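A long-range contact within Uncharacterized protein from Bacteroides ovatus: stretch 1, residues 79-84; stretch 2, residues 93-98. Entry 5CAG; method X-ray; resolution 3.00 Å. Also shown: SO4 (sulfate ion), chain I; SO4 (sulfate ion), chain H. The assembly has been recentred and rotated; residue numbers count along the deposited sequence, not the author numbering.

Stretch 1 79-84: ESIRIR
Stretch 2 (93-98) EAYTGN

The strands around Arg82-Arg84 and Glu93-Tyr95 run antiparallel as neighbours, their N-to-C directions 140° apart, with extended backbones (Arg82 phi/psi -122/154, Tyr95 -144/172). Two hydrogen-bonded pairs set the register. Arg82 faces Tyr95 (CA-CA 5.3 Å): Arg82 N donates to Tyr95 O at 2.7 Å, and Tyr95 N to Arg82 O at 2.8 Å. Arg84 faces Glu93 (CA-CA 5.4 Å): Arg84 N reaches Glu93 O at 3.0 Å, and Glu93 N reaches Arg84 O at 2.8 Å. All four amides are thus satisfied nearly linearly. Between them lies the non-hydrogen-bonded pair Ile83-Ala94 (CA-CA 4.7 Å).

On the face carrying Arg82, Arg84, Glu93 and Tyr95, the Tyr95 ring (chi1 67°, p; chi2 -77°) is sandwiched. Arg82 CB covers one side, 3.7 Å from the ring centroid; the Arg84 guanidinium (chi1 p, chi2 and chi3 t) stacks flat on the other, its CZ 3.8 Å from the centroid, pairing cation with pi cloud. Arg84 NE also bridges to Glu93 OE1 at 2.7 Å (Glu93 chi1, chi2 t), neutralising charge.

Arg82 (m, t, t) extends past Gly97, where a CB would strike NH2; Arg82 NH2 donates to O3 of the chain H sulfate at 2.8 Å and Arg82 NH1 to its O1 at 3.0 Å, with weak bonds from NH2 to the chain I sulfate.

On the other face, small Ala94 CB receives Ile81 CG2 at 3.8 Å and Ile83 CD1 (m, m) at 3.7 Å.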

# COMPACT_ATOMS: atom_id res chain seq x y z
N GLU A 79 0.53 -10.93 0.73
CA GLU A 79 -0.79 -11.54 0.86
C GLU A 79 -1.87 -10.78 0.09
O GLU A 79 -2.33 -11.24 -0.96
CB GLU A 79 -1.19 -11.62 2.36
CG GLU A 79 -0.40 -12.64 3.15
CD GLU A 79 -0.48 -14.05 2.58
OE1 GLU A 79 -1.60 -14.62 2.60
OE2 GLU A 79 0.54 -14.54 2.06
N SER A 80 -2.28 -9.65 0.64
CA SER A 80 -3.36 -8.80 0.17
C SER A 80 -3.00 -8.09 -1.12
O SER A 80 -3.86 -7.95 -2.01
CB SER A 80 -3.70 -7.76 1.23
OG SER A 80 -3.89 -8.30 2.53
N ILE A 81 -1.74 -7.60 -1.21
CA ILE A 81 -1.24 -6.80 -2.32
C ILE A 81 -0.99 -7.63 -3.53
O ILE A 81 -0.36 -8.70 -3.47
CB ILE A 81 -0.00 -5.94 -1.97
CG1 ILE A 81 -0.35 -4.95 -0.84
CG2 ILE A 81 0.47 -5.15 -3.20
CD1 ILE A 81 0.76 -4.32 -0.26
N ARG A 82 -1.50 -7.12 -4.65
CA ARG A 82 -1.36 -7.67 -5.98
C ARG A 82 -0.71 -6.57 -6.87
O ARG A 82 -0.80 -5.38 -6.55
CB ARG A 82 -2.73 -8.15 -6.52
CG ARG A 82 -3.39 -9.27 -5.73
CD ARG A 82 -4.73 -9.66 -6.33
NE ARG A 82 -5.60 -10.36 -5.38
CZ ARG A 82 -6.87 -10.70 -5.62
NH1 ARG A 82 -7.43 -10.40 -6.79
NH2 ARG A 82 -7.58 -11.32 -4.68
N ILE A 83 -0.02 -6.98 -7.94
CA ILE A 83 0.65 -6.07 -8.87
C ILE A 83 -0.01 -6.20 -10.22
O ILE A 83 -0.30 -7.33 -10.69
CB ILE A 83 2.19 -6.35 -8.94
CG1 ILE A 83 2.90 -6.12 -7.59
CG2 ILE A 83 2.91 -5.61 -10.08
CD1 ILE A 83 2.78 -4.74 -7.01
N ARG A 84 -0.25 -5.04 -10.86
CA ARG A 84 -0.77 -4.91 -12.22
C ARG A 84 0.02 -3.80 -12.94
O ARG A 84 0.71 -3.01 -12.28
CB ARG A 84 -2.30 -4.66 -12.26
CG ARG A 84 -2.78 -3.32 -11.68
CD ARG A 84 -4.29 -3.29 -11.60
NE ARG A 84 -4.77 -2.25 -10.69
CZ ARG A 84 -5.94 -2.28 -10.07
NH1 ARG A 84 -6.76 -3.32 -10.22
NH2 ARG A 84 -6.30 -1.29 -9.26
N GLU A 93 1.34 -0.67 -10.81
CA GLU A 93 0.46 -0.31 -9.69
C GLU A 93 0.31 -1.49 -8.73
O GLU A 93 0.22 -2.63 -9.17
CB GLU A 93 -0.92 0.09 -10.28
CG GLU A 93 -2.04 0.56 -9.36
CD GLU A 93 -3.40 0.79 -10.03
OE1 GLU A 93 -3.64 0.21 -11.12
OE2 GLU A 93 -4.20 1.58 -9.49
N ALA A 94 0.28 -1.19 -7.44
CA ALA A 94 0.04 -2.17 -6.38
C ALA A 94 -1.38 -1.96 -5.90
O ALA A 94 -1.80 -0.82 -5.70
CB ALA A 94 1.03 -1.97 -5.23
N TYR A 95 -2.16 -3.04 -5.79
CA TYR A 95 -3.56 -2.92 -5.42
C TYR A 95 -3.99 -4.08 -4.53
O TYR A 95 -3.22 -5.03 -4.38
CB TYR A 95 -4.44 -2.86 -6.69
CG TYR A 95 -4.45 -4.15 -7.50
CD1 TYR A 95 -3.38 -4.51 -8.30
CD2 TYR A 95 -5.56 -4.99 -7.49
CE1 TYR A 95 -3.39 -5.69 -9.04
CE2 TYR A 95 -5.58 -6.17 -8.22
CZ TYR A 95 -4.50 -6.52 -9.01
OH TYR A 95 -4.51 -7.71 -9.70
N THR A 96 -5.21 -4.02 -3.97
CA THR A 96 -5.73 -5.13 -3.18
C THR A 96 -6.99 -5.70 -3.81
O THR A 96 -7.67 -5.01 -4.57
CB THR A 96 -6.03 -4.70 -1.78
OG1 THR A 96 -6.72 -3.44 -1.83
CG2 THR A 96 -4.79 -4.67 -0.92
N GLY A 97 -7.30 -6.95 -3.49
CA GLY A 97 -8.51 -7.57 -4.02
C GLY A 97 -9.78 -7.08 -3.36
O GLY A 97 -9.72 -6.51 -2.26
N ASN A 98 -10.95 -7.31 -4.00
CA ASN A 98 -12.23 -6.98 -3.38
C ASN A 98 -12.56 -8.08 -2.35
O ASN A 98 -12.19 -9.23 -2.58
CB ASN A 98 -13.31 -6.84 -4.40
CG ASN A 98 -13.36 -5.47 -4.99
OD1 ASN A 98 -12.87 -5.24 -6.10
ND2 ASN A 98 -13.98 -4.55 -4.28
S SO4 I . -6.62 -12.06 -1.48
O1 SO4 I . -6.35 -10.66 -1.81
O2 SO4 I . -5.60 -12.89 -2.14
O3 SO4 I . -6.52 -12.26 -0.03
O4 SO4 I . -7.96 -12.44 -1.96
S SO4 H . -10.57 -12.26 -6.65
O1 SO4 H . -9.52 -12.40 -7.66
O2 SO4 H . -10.76 -13.54 -5.95
O3 SO4 H . -10.22 -11.21 -5.68
O4 SO4 H . -11.81 -11.87 -7.33